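Local coordinates for uncharacterized protein (Bacteroides ovatus, PDB 4FS7) that is of unknown function but, as an extracellular protein built of BspA-type leucine-rich repeats, probably binds other proteins, at residues E134-G138 and C139-E143. Numbering follows the deposited sequence.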
loop_
_atom_site.group_PDB
_atom_site.type_symbol
_atom_site.label_atom_id
_atom_site.label_comp_id
_atom_site.label_asym_id
_atom_site.label_seq_id
_atom_site.Cartn_x
_atom_site.Cartn_y
_atom_site.Cartn_z
ATOM N N GLU A 134 -13.769 1.841 0.156
ATOM C CA GLU A 134 -13.856 1.686 1.588
ATOM C C GLU A 134 -14.978 0.735 2.017
ATOM O O GLU A 134 -15.467 0.797 3.123
ATOM C CB GLU A 134 -13.965 3.027 2.293
ATOM C CG GLU A 134 -12.699 3.862 2.093
ATOM C CD GLU A 134 -12.798 5.278 2.580
ATOM O OE1 GLU A 134 -13.654 5.616 3.383
ATOM O OE2 GLU A 134 -11.935 6.094 2.164
ATOM N N ALA A 135 -15.376 -0.182 1.137
ATOM C CA ALA A 135 -16.572 -0.997 1.411
ATOM C C ALA A 135 -16.484 -1.810 2.688
ATOM O O ALA A 135 -17.490 -2.018 3.363
ATOM C CB ALA A 135 -16.854 -1.911 0.204
ATOM N N PHE A 136 -15.289 -2.347 2.972
ATOM C CA PHE A 136 -15.075 -3.220 4.121
ATOM C C PHE A 136 -14.000 -2.658 5.073
ATOM O O PHE A 136 -13.417 -3.405 5.843
ATOM C CB PHE A 136 -14.709 -4.640 3.693
ATOM C CG PHE A 136 -15.804 -5.334 2.926
ATOM C CD1 PHE A 136 -16.920 -5.845 3.593
ATOM C CD2 PHE A 136 -15.791 -5.413 1.533
ATOM C CE1 PHE A 136 -17.911 -6.470 2.902
ATOM C CE2 PHE A 136 -16.825 -6.049 0.861
ATOM C CZ PHE A 136 -17.873 -6.553 1.565
ATOM N N LYS A 137 -13.794 -1.345 5.036
ATOM C CA LYS A 137 -12.710 -0.742 5.801
ATOM C C LYS A 137 -12.909 -0.990 7.296
ATOM O O LYS A 137 -13.944 -0.625 7.890
ATOM C CB LYS A 137 -12.604 0.739 5.476
ATOM C CG LYS A 137 -11.512 1.464 6.243
ATOM C CD LYS A 137 -11.314 2.890 5.750
ATOM C CE LYS A 137 -10.078 3.522 6.362
ATOM N NZ LYS A 137 -9.768 4.849 5.730
ATOM N N GLY A 138 -11.957 -1.644 7.930
ATOM C CA GLY A 138 -12.036 -1.907 9.363
ATOM C C GLY A 138 -12.736 -3.177 9.753
ATOM O O GLY A 138 -12.756 -3.519 10.922
ATOM N N CYS A 139 -13.283 -3.915 8.814
ATOM C CA CYS A 139 -13.929 -5.179 9.178
ATOM C C CYS A 139 -12.929 -6.168 9.731
ATOM O O CYS A 139 -11.762 -6.132 9.388
ATOM C CB CYS A 139 -14.615 -5.782 7.967
ATOM S SG CYS A 139 -16.139 -4.933 7.466
ATOM N N ASP A 140 -13.393 -7.053 10.610
ATOM C CA ASP A 140 -12.518 -7.958 11.371
ATOM C C ASP A 140 -12.435 -9.384 10.795
ATOM O O ASP A 140 -12.114 -10.320 11.515
ATOM C CB ASP A 140 -12.884 -7.976 12.857
ATOM C CG ASP A 140 -11.688 -8.262 13.725
ATOM O OD1 ASP A 140 -10.576 -7.800 13.371
ATOM O OD2 ASP A 140 -11.873 -8.955 14.745
ATOM N N PHE A 141 -12.659 -9.517 9.480
ATOM C CA PHE A 141 -12.483 -10.767 8.731
ATOM C C PHE A 141 -11.112 -11.383 8.909
ATOM O O PHE A 141 -10.116 -10.662 8.775
ATOM C CB PHE A 141 -12.609 -10.526 7.187
ATOM C CG PHE A 141 -13.834 -9.774 6.749
ATOM C CD1 PHE A 141 -15.061 -9.968 7.338
ATOM C CD2 PHE A 141 -13.753 -8.862 5.671
ATOM C CE1 PHE A 141 -16.181 -9.305 6.914
ATOM C CE2 PHE A 141 -14.865 -8.182 5.269
ATOM C CZ PHE A 141 -16.088 -8.417 5.864
ATOM N N LYS A 142 -11.050 -12.695 9.062
ATOM C CA LYS A 142 -9.789 -13.425 8.911
ATOM C C LYS A 142 -9.517 -13.791 7.445
ATOM O O LYS A 142 -8.355 -13.931 7.059
ATOM C CB LYS A 142 -9.815 -14.688 9.744
ATOM C CG LYS A 142 -8.553 -15.471 9.720
ATOM C CD LYS A 142 -8.652 -16.689 10.688
ATOM C CE LYS A 142 -7.400 -17.546 10.619
ATOM N NZ LYS A 142 -7.232 -18.324 11.886
ATOM N N GLU A 143 -10.576 -14.019 6.670
ATOM C CA GLU A 143 -10.422 -14.434 5.308
ATOM C C GLU A 143 -11.533 -13.831 4.521
ATOM O O GLU A 143 -12.620 -13.545 5.034
ATOM C CB GLU A 143 -10.416 -15.947 5.213
ATOM C CG GLU A 143 -11.654 -16.669 5.559
ATOM C CD GLU A 143 -11.452 -18.157 5.240
ATOM O OE1 GLU A 143 -10.944 -18.868 6.114
ATOM O OE2 GLU A 143 -11.707 -18.580 4.081
HETATM O O HOH W 1 -10.133 -4.989 11.994
#
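Phe136 and Cys139 close a type II beta turn: Cys139 N donates to Phe136 O over 3.0 Å, nearly straight at the hydrogen (167°), although the donor stands above the carbonyl plane. Gly138 fills the turn's third position with positive phi, where a CB would jam against the preceding carbonyl oxygen. Cys139 SG, beside its own backbone N and anti to the carbonyl carbon, reaches back to lie 4.0 Å from Phe136 CB and meets the Phe136 ring at its edge, 88° off the normal. The pair sits within one coil of the BspA-type leucine-rich repeat solenoid, in which Phe136 meets the nearly parallel rings of Phe113 and Phe158 and backbone bonds join Ala135 to Phe113 and Phe136 to Ala157. Phe141 turns an edge to Phe136, Phe141 CZ lying 3.5 Å from Phe136 CD1, with the ring planes at 60°; Cys139 CB rests over one face of Phe141, toward the rim. Replacing Phe136 by an alanine is likely to leave the Phe141 edge and Cys139 sulfur without their aromatic partner and break the row of ring contacts with Phe113 and Phe158. A water lies 3.2 Å from both Gly138 O and Asp140 OD1 and can donate to either; Asp140 OD1 also hydrogen-bonds Ser163 OG.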